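Local coordinates for protein 1,3-alpha-isomaltosidase (Kribbella flavida DSM 17836, PDB 5X3I) that hydrolyses the alpha-1,3-glucosidic linkages of a cyclic tetrasaccharide made from starch, releasing isomaltose inside the cell, at residues T650-M655 against F659-N664; E680-P685 against G701-V706. The protein carries 1 engineered substitution. All blocks are in the same frame, centred on the assembly; numbering follows the deposited sequence.

Contact 1 (T650-M655 against F659-N664)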
ATOM      1  N   THR A 650      10.775 -21.819   5.261  1.00 21.39           N
ATOM      2  CA  THR A 650      10.876 -21.684   6.710  1.00 18.57           C
ATOM      3  C   THR A 650      10.136 -20.507   7.357  1.00 20.33           C
ATOM      4  O   THR A 650      10.064 -20.442   8.578  1.00 21.42           O
ATOM      5  CB  THR A 650      12.339 -21.564   7.135  1.00 20.16           C
ATOM      6  OG1 THR A 650      12.819 -20.254   6.828  1.00 20.73           O
ATOM      7  CG2 THR A 650      13.195 -22.625   6.438  1.00 20.89           C
ATOM      8  N   ASP A 651       9.637 -19.582   6.537  1.00 18.46           N
ATOM      9  CA  ASP A 651       9.023 -18.323   6.981  1.00 18.96           C
ATOM     10  C   ASP A 651       9.999 -17.332   7.628  1.00 17.54           C
ATOM     11  O   ASP A 651       9.600 -16.231   7.996  1.00 22.34           O
ATOM     12  CB  ASP A 651       7.840 -18.604   7.905  1.00 19.31           C
ATOM     13  CG  ASP A 651       6.742 -19.317   7.187  1.00 19.89           C
ATOM     14  OD1 ASP A 651       6.466 -18.921   6.038  1.00 20.93           O
ATOM     15  OD2 ASP A 651       6.192 -20.294   7.726  1.00 22.57           O
ATOM     16  N   ARG A 652      11.263 -17.713   7.780  1.00 19.38           N
ATOM     17  CA  ARG A 652      12.289 -16.746   8.169  1.00 18.02           C
ATOM     18  C   ARG A 652      12.455 -15.715   7.057  1.00 16.71           C
ATOM     19  O   ARG A 652      12.788 -16.081   5.939  1.00 22.07           O
ATOM     20  CB  ARG A 652      13.628 -17.429   8.455  1.00 20.72           C
ATOM     21  CG  ARG A 652      13.650 -18.341   9.679  1.00 22.89           C
ATOM     22  CD  ARG A 652      15.025 -18.318  10.353  1.00 24.79           C
ATOM     23  NE  ARG A 652      15.881 -19.400   9.904  1.00 29.97           N
ATOM     24  CZ  ARG A 652      17.199 -19.445  10.081  1.00 32.22           C
ATOM     25  NH1 ARG A 652      17.838 -18.459  10.697  1.00 26.19           N
ATOM     26  NH2 ARG A 652      17.884 -20.481   9.629  1.00 32.88           N
ATOM     27  N   PRO A 653      12.212 -14.430   7.361  1.00 18.54           N
ATOM     28  CA  PRO A 653      12.102 -13.375   6.342  1.00 19.51           C
ATOM     29  C   PRO A 653      13.327 -13.166   5.452  1.00 19.20           C
ATOM     30  O   PRO A 653      14.449 -13.461   5.843  1.00 21.16           O
ATOM     31  CB  PRO A 653      11.848 -12.120   7.177  1.00 15.65           C
ATOM     32  CG  PRO A 653      11.089 -12.636   8.363  1.00 17.24           C
ATOM     33  CD  PRO A 653      11.774 -13.947   8.684  1.00 20.06           C
ATOM     34  N   LEU A 654      13.078 -12.648   4.255  1.00 19.77           N
ATOM     35  CA  LEU A 654      14.140 -12.309   3.314  1.00 17.24           C
ATOM     36  C   LEU A 654      14.822 -10.997   3.682  1.00 15.62           C
ATOM     37  O   LEU A 654      16.040 -10.930   3.747  1.00 20.55           O
ATOM     38  CB  LEU A 654      13.584 -12.239   1.891  1.00 15.82           C
ATOM     39  CG  LEU A 654      14.579 -11.901   0.783  1.00 17.44           C
ATOM     40  CD1 LEU A 654      15.782 -12.846   0.844  1.00 16.20           C
ATOM     41  CD2 LEU A 654      13.883 -11.963  -0.591  1.00 15.21           C
ATOM     42  N   MET A 655      14.039  -9.956   3.948  1.00 17.76           N
ATOM     43  CA  MET A 655      14.617  -8.737   4.476  1.00 17.07           C
ATOM     44  C   MET A 655      14.300  -8.780   5.976  1.00 18.69           C
ATOM     45  O   MET A 655      13.199  -8.446   6.404  1.00 19.84           O
ATOM     46  CB  MET A 655      14.000  -7.521   3.766  1.00 17.91           C
ATOM     47  CG  MET A 655      14.550  -6.155   4.130  1.00 13.49           C
ATOM     48  SD  MET A 655      13.700  -4.860   3.203  1.00 17.23           S
ATOM     49  CE  MET A 655      14.652  -3.422   3.641  1.00 12.85           C
ATOM     50  N   PHE A 659      15.649  -9.363  15.176  1.00 23.68           N
ATOM     51  CA  PHE A 659      14.984 -10.032  16.295  1.00 21.12           C
ATOM     52  C   PHE A 659      14.534 -11.446  15.934  1.00 23.03           C
ATOM     53  O   PHE A 659      14.225 -12.239  16.813  1.00 24.13           O
ATOM     54  CB  PHE A 659      13.810  -9.196  16.834  1.00 20.20           C
ATOM     55  CG  PHE A 659      12.563  -9.213  15.982  1.00 20.56           C
ATOM     56  CD1 PHE A 659      11.617 -10.211  16.124  1.00 20.23           C
ATOM     57  CD2 PHE A 659      12.302  -8.185  15.100  1.00 19.33           C
ATOM     58  CE1 PHE A 659      10.466 -10.210  15.363  1.00 20.37           C
ATOM     59  CE2 PHE A 659      11.151  -8.181  14.341  1.00 18.33           C
ATOM     60  CZ  PHE A 659      10.233  -9.192  14.475  1.00 16.84           C
ATOM     61  N   PHE A 660      14.531 -11.779  14.647  1.00 23.15           N
ATOM     62  CA  PHE A 660      14.156 -13.129  14.240  1.00 20.66           C
ATOM     63  C   PHE A 660      15.199 -14.150  14.650  1.00 22.63           C
ATOM     64  O   PHE A 660      14.875 -15.222  15.151  1.00 23.42           O
ATOM     65  CB  PHE A 660      13.930 -13.204  12.725  1.00 19.59           C
ATOM     66  CG  PHE A 660      12.570 -12.736  12.302  1.00 19.14           C
ATOM     67  CD1 PHE A 660      11.531 -13.632  12.172  1.00 15.55           C
ATOM     68  CD2 PHE A 660      12.328 -11.399  12.073  1.00 17.39           C
ATOM     69  CE1 PHE A 660      10.280 -13.203  11.803  1.00 17.72           C
ATOM     70  CE2 PHE A 660      11.076 -10.959  11.707  1.00 16.60           C
ATOM     71  CZ  PHE A 660      10.052 -11.860  11.568  1.00 15.89           C
ATOM     72  N   ASP A 661      16.461 -13.807  14.480  1.00 25.19           N
ATOM     73  CA  ASP A 661      17.534 -14.711  14.821  1.00 26.44           C
ATOM     74  C   ASP A 661      18.160 -14.412  16.180  1.00 27.10           C
ATOM     75  O   ASP A 661      18.868 -15.207  16.694  1.00 28.03           O
ATOM     76  CB  ASP A 661      18.618 -14.719  13.751  1.00 25.56           C
ATOM     77  CG  ASP A 661      18.114 -15.189  12.400  1.00 25.00           C
ATOM     78  OD1 ASP A 661      17.433 -16.174  12.336  1.00 23.40           O
ATOM     79  OD2 ASP A 661      18.408 -14.535  11.430  1.00 26.90           O
ATOM     80  N   HIS A 662      17.922 -13.240  16.719  1.00 24.50           N
ATOM     81  CA  HIS A 662      18.548 -12.834  17.950  1.00 27.58           C
ATOM     82  C   HIS A 662      17.567 -12.218  18.947  1.00 29.98           C
ATOM     83  O   HIS A 662      17.798 -11.156  19.463  1.00 34.98           O
ATOM     84  CB  HIS A 662      19.655 -11.862  17.636  1.00 26.62           C
ATOM     85  CG  HIS A 662      20.601 -12.336  16.586  1.00 31.46           C
ATOM     86  ND1 HIS A 662      21.632 -13.196  16.851  1.00 30.88           N
ATOM     87  CD2 HIS A 662      20.674 -12.061  15.268  1.00 30.09           C
ATOM     88  CE1 HIS A 662      22.283 -13.453  15.736  1.00 31.62           C
ATOM     89  NE2 HIS A 662      21.726 -12.772  14.765  1.00 30.98           N
ATOM     90  N   GLU A 663      16.481 -12.900  19.213  1.00 31.10           N
ATOM     91  CA  GLU A 663      15.427 -12.316  20.005  1.00 37.51           C
ATOM     92  C   GLU A 663      15.905 -11.786  21.391  1.00 41.89           C
ATOM     93  O   GLU A 663      15.398 -10.780  21.834  1.00 39.84           O
ATOM     94  CB  GLU A 663      14.241 -13.261  20.104  1.00 35.40           C
ATOM     95  CG  GLU A 663      14.631 -14.638  20.536  1.00 38.33           C
ATOM     96  CD  GLU A 663      13.505 -15.602  20.488  1.00 42.11           C
ATOM     97  OE1 GLU A 663      13.735 -16.680  19.966  1.00 40.40           O
ATOM     98  OE2 GLU A 663      12.420 -15.282  20.988  1.00 42.94           O
ATOM     99  N   ASN A 664      16.922 -12.426  21.993  1.00 40.00           N
ATOM    100  CA  ASN A 664      17.365 -12.154  23.351  1.00 44.26           C
ATOM    101  C   ASN A 664      18.524 -11.178  23.446  1.00 39.69           C
ATOM    102  O   ASN A 664      19.052 -10.940  24.529  1.00 46.10           O
ATOM    103  CB  ASN A 664      17.736 -13.462  24.048  1.00 45.35           C
ATOM    104  CG  ASN A 664      16.551 -14.391  24.193  1.00 50.18           C
ATOM    105  OD1 ASN A 664      15.437 -13.951  24.479  1.00 53.84           O
ATOM    106  ND2 ASN A 664      16.776 -15.681  23.979  1.00 54.91           N
TER
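Pro-653 lays CG and CD over one face of the Phe-660 ring, the two side chains coming from opposite directions. CG of the proline stands 3.6 Å from the ring centroid, a CH-pi contact only 17° off the normal, and CD rides over the CD1 and CE1 side. The opposite face of the Phe-660 ring carries CE1 of Phe-659, and His-228 meets the ring edge-to-face. Replacing Phe-660 by alanine is likely to leave a gap between Pro-653 and Phe-659 and to cost His-228 one of its two edge-to-face partners.

Next to this pair, Arg-652 and Asp-661 cross at about a right angle. From CB the arginine chain leaves with CG anti to the carbonyl carbon (chi1 -67°), then bends at chi2 and chi3. CD comes within 3.8 Å of Asp-661 OD1, and beyond NE and CZ the tip NH1 forms a salt bridge to the same OD1 at 2.8 Å. The two planes are 87° apart: NH1 comes to OD1 from above the carboxylate plane, whereas OD1 lies close to the plane of the guanidinium. Asp-661 OD2 also pairs with Arg-656, so one carboxylate serves two neighbouring arginines.

Thr-650 OG1 accepts from Arg-652 N in an ST turn at the end of helix 622-650. The contact thus joins the exit of that helix to the loop following strand 655-656, with helix 277-288 against both segments.

Contact 2 (E680-P685 against G701-V706). With SO4 (sulfate ion), chain K.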
ATOM      1  N   GLU A 680      22.663 -15.192   5.324  1.00 24.42           N
ATOM      2  CA  GLU A 680      24.102 -14.920   5.371  1.00 20.00           C
ATOM      3  C   GLU A 680      24.631 -13.488   5.383  1.00 18.56           C
ATOM      4  O   GLU A 680      25.793 -13.281   5.712  1.00 19.33           O
ATOM      5  CB  GLU A 680      24.760 -15.634   4.182  1.00 19.25           C
ATOM      6  CG  GLU A 680      24.178 -17.005   3.874  1.00 21.04           C
ATOM      7  CD  GLU A 680      24.286 -17.994   5.024  1.00 25.01           C
ATOM      8  OE1 GLU A 680      24.981 -17.711   6.015  1.00 26.35           O
ATOM      9  OE2 GLU A 680      23.677 -19.071   4.929  1.00 25.12           O
ATOM     10  N   LEU A 681      23.812 -12.499   5.059  1.00 19.12           N
ATOM     11  CA  LEU A 681      24.347 -11.150   4.887  1.00 16.30           C
ATOM     12  C   LEU A 681      23.647 -10.132   5.772  1.00 18.77           C
ATOM     13  O   LEU A 681      22.430 -10.072   5.796  1.00 21.87           O
ATOM     14  CB  LEU A 681      24.228 -10.696   3.430  1.00 14.34           C
ATOM     15  CG  LEU A 681      25.019 -11.420   2.339  1.00 17.67           C
ATOM     16  CD1 LEU A 681      24.589 -10.916   0.964  1.00 15.22           C
ATOM     17  CD2 LEU A 681      26.507 -11.233   2.536  1.00 15.29           C
ATOM     18  N   LEU A 682      24.431  -9.306   6.452  1.00 19.49           N
ATOM     19  CA  LEU A 682      23.898  -8.227   7.267  1.00 18.21           C
ATOM     20  C   LEU A 682      24.141  -6.894   6.578  1.00 18.64           C
ATOM     21  O   LEU A 682      25.269  -6.554   6.216  1.00 21.50           O
ATOM     22  CB  LEU A 682      24.521  -8.248   8.669  1.00 19.90           C
ATOM     23  CG  LEU A 682      23.897  -7.340   9.731  1.00 19.57           C
ATOM     24  CD1 LEU A 682      24.096  -7.932  11.102  1.00 23.43           C
ATOM     25  CD2 LEU A 682      24.508  -5.964   9.680  1.00 20.08           C
ATOM     26  N   ILE A 683      23.068  -6.145   6.394  1.00 19.39           N
ATOM     27  CA  ILE A 683      23.114  -4.885   5.674  1.00 18.05           C
ATOM     28  C   ILE A 683      22.901  -3.712   6.626  1.00 18.24           C
ATOM     29  O   ILE A 683      22.091  -3.801   7.539  1.00 20.94           O
ATOM     30  CB  ILE A 683      22.038  -4.837   4.574  1.00 15.31           C
ATOM     31  CG1 ILE A 683      21.924  -6.186   3.858  1.00 14.80           C
ATOM     32  CG2 ILE A 683      22.303  -3.694   3.619  1.00 17.72           C
ATOM     33  CD1 ILE A 683      23.208  -6.656   3.198  1.00 18.19           C
ATOM     34  N   ASN A 684      23.622  -2.621   6.403  1.00 19.23           N
ATOM     35  CA  ASN A 684      23.438  -1.408   7.189  1.00 19.57           C
ATOM     36  C   ASN A 684      23.451  -0.152   6.331  1.00 20.02           C
ATOM     37  O   ASN A 684      24.476   0.514   6.219  1.00 22.43           O
ATOM     38  CB  ASN A 684      24.516  -1.307   8.271  1.00 22.21           C
ATOM     39  CG  ASN A 684      24.248  -0.185   9.258  1.00 22.93           C
ATOM     40  OD1 ASN A 684      23.156   0.370   9.299  1.00 25.22           O
ATOM     41  ND2 ASN A 684      25.252   0.153  10.058  1.00 22.76           N
ATOM     42  N   PRO A 685      22.299   0.188   5.744  1.00 19.36           N
ATOM     43  CA  PRO A 685      22.144   1.302   4.816  1.00 17.46           C
ATOM     44  C   PRO A 685      22.703   2.591   5.381  1.00 21.51           C
ATOM     45  O   PRO A 685      22.577   2.819   6.584  1.00 25.86           O
ATOM     46  CB  PRO A 685      20.628   1.405   4.649  1.00 18.03           C
ATOM     47  CG  PRO A 685      20.138   0.040   4.923  1.00 16.72           C
ATOM     48  CD  PRO A 685      21.021  -0.500   5.988  1.00 17.96           C
ATOM     49  N   GLY A 701      28.137 -14.525  16.701  1.00 37.70           N
ATOM     50  CA  GLY A 701      28.641 -15.234  15.536  1.00 37.13           C
ATOM     51  C   GLY A 701      29.846 -14.560  14.913  1.00 34.78           C
ATOM     52  O   GLY A 701      30.305 -13.531  15.400  1.00 31.52           O
ATOM     53  N   GLU A 702      30.379 -15.161  13.850  1.00 37.23           N
ATOM     54  CA  GLU A 702      31.606 -14.671  13.225  1.00 37.02           C
ATOM     55  C   GLU A 702      31.335 -13.999  11.886  1.00 33.60           C
ATOM     56  O   GLU A 702      30.567 -14.504  11.078  1.00 32.47           O
ATOM     57  CB  GLU A 702      32.604 -15.810  13.037  1.00 41.76           C
ATOM     58  CG  GLU A 702      32.993 -16.508  14.326  1.00 48.47           C
ATOM     59  CD  GLU A 702      34.410 -17.033  14.287  1.00 57.66           C
ATOM     60  OE1 GLU A 702      35.334 -16.218  14.082  1.00 62.11           O
ATOM     61  OE2 GLU A 702      34.599 -18.256  14.452  1.00 64.56           O
ATOM     62  N   TRP A 703      31.995 -12.872  11.647  1.00 32.12           N
ATOM     63  CA  TRP A 703      31.663 -12.031  10.513  1.00 32.20           C
ATOM     64  C   TRP A 703      32.855 -11.661   9.644  1.00 31.31           C
ATOM     65  O   TRP A 703      33.993 -11.577  10.107  1.00 30.75           O
ATOM     66  CB  TRP A 703      30.982 -10.755  11.003  1.00 28.16           C
ATOM     67  CG  TRP A 703      29.714 -11.028  11.729  1.00 32.82           C
ATOM     68  CD1 TRP A 703      29.556 -11.179  13.076  1.00 32.46           C
ATOM     69  CD2 TRP A 703      28.417 -11.204  11.152  1.00 35.07           C
ATOM     70  NE1 TRP A 703      28.244 -11.434  13.372  1.00 32.92           N
ATOM     71  CE2 TRP A 703      27.522 -11.454  12.208  1.00 33.89           C
ATOM     72  CE3 TRP A 703      27.925 -11.176   9.842  1.00 30.12           C
ATOM     73  CZ2 TRP A 703      26.167 -11.672  11.998  1.00 30.49           C
ATOM     74  CZ3 TRP A 703      26.582 -11.391   9.637  1.00 27.09           C
ATOM     75  CH2 TRP A 703      25.716 -11.636  10.709  1.00 29.86           C
ATOM     76  N   ILE A 704      32.562 -11.420   8.374  1.00 27.57           N
ATOM     77  CA  ILE A 704      33.548 -10.964   7.415  1.00 26.19           C
ATOM     78  C   ILE A 704      33.049  -9.727   6.692  1.00 23.74           C
ATOM     79  O   ILE A 704      31.910  -9.695   6.224  1.00 24.46           O
ATOM     80  CB  ILE A 704      33.878 -12.075   6.411  1.00 26.49           C
ATOM     81  CG1 ILE A 704      34.885 -13.037   7.043  1.00 31.52           C
ATOM     82  CG2 ILE A 704      34.418 -11.494   5.111  1.00 24.23           C
ATOM     83  CD1 ILE A 704      35.047 -14.318   6.305  1.00 34.97           C
ATOM     84  N   ASP A 705      33.889  -8.699   6.634  1.00 21.81           N
ATOM     85  CA  ASP A 705      33.587  -7.507   5.862  1.00 23.35           C
ATOM     86  C   ASP A 705      33.690  -7.874   4.381  1.00 27.21           C
ATOM     87  O   ASP A 705      34.756  -8.261   3.916  1.00 26.52           O
ATOM     88  CB  ASP A 705      34.564  -6.383   6.232  1.00 24.66           C
ATOM     89  CG  ASP A 705      34.271  -5.071   5.525  1.00 27.03           C
ATOM     90  OD1 ASP A 705      33.601  -5.060   4.472  1.00 29.77           O
ATOM     91  OD2 ASP A 705      34.730  -4.027   6.028  1.00 28.17           O
ATOM     92  N   VAL A 706      32.608  -7.691   3.626  1.00 25.77           N
ATOM     93  CA  VAL A 706      32.563  -8.245   2.272  1.00 23.58           C
ATOM     94  C   VAL A 706      33.424  -7.453   1.303  1.00 22.89           C
ATOM     95  O   VAL A 706      33.782  -7.956   0.249  1.00 24.79           O
ATOM     96  CB  VAL A 706      31.127  -8.308   1.702  1.00 18.43           C
ATOM     97  CG1 VAL A 706      30.225  -9.132   2.603  1.00 17.70           C
ATOM     98  CG2 VAL A 706      30.579  -6.917   1.492  1.00 17.85           C
TER
HETATM   99  S   SO4 K 809      29.487 -18.379  11.602  1.00 64.13           S
HETATM  100  O1  SO4 K 809      30.865 -18.836  11.474  1.00 58.22           O
HETATM  101  O2  SO4 K 809      28.885 -18.375  10.277  1.00 49.31           O
HETATM  102  O3  SO4 K 809      28.740 -19.274  12.479  1.00 67.24           O
HETATM  103  O4  SO4 K 809      29.461 -17.034  12.168  1.00 49.95           O
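Leu-682 and Trp-703 meet inside the antiparallel C-terminal beta domain of this family 31 enzyme, across strands 681-683 and 703-705, which are separated in the sheet by strand 728-731. The side chains cross at about a right angle. Leu-682 CB approaches Trp-703 CZ3 at 3.9 Å, oblique to the indole, and CD1 reaches CH2 at 4.1 Å. Having CG of the tryptophan anti to its carbonyl carbon (chi1 -61°) places CZ3 and CH2 of the six-membered ring against Leu-682. Glu-680 O, just before the strand, lies 4.4 Å from Trp-703 CZ3, also obliquely. A looser apolar touch lies alongside: although Leu-681 CB points away from 701-706, its CD2 lies 4.3 Å from Val-706 CG1.

The next shell fixes these groups. Trp-703 NE1 donates to the backbone oxygen of Pro-699, which holds the rotation of the indole, while Leu-676 of strand 675-677 touches both Leu-682 and Trp-703, and Tyr-729 of the intervening strand packs on the tryptophan. Val-706 rests on Trp-735 and Phe-742 of helix 735-742. Backbone bonds from Leu-682 to Tyr-729 and from Glu-680 to Arg-731 tie 680-685 to strand 728-731, and the Glu-680 carboxylate adds a salt bridge to Arg-731.

At the entrance to strand 703-705 a sulfate ion, probably from the crystallisation liquor, is also bound by Ser-733 OG; Glu-702 N donates to its O4 at 2.7 Å, with an N-H...O angle of 154°.

How the contacts relate
Both contacts belong to the C-terminal domain and follow one another along the chain, contact 1 closing before contact 2 opens. Their centres are about 15 Å apart and their nearest atoms about 5 Å apart, so they do not touch. The antiparallel sheet links them: strand 655-656, which begins at the last residue of 650-655, pairs with 675-677, and this pairs with 681-683 of contact 2. Contact 1 lies where the chain passes from helix 622-650 into the sheet, whereas contact 2 spans strands further across it. Both lie away from the active-site positions, among them the engineered Ala-471, which replaces the probable nucleophile.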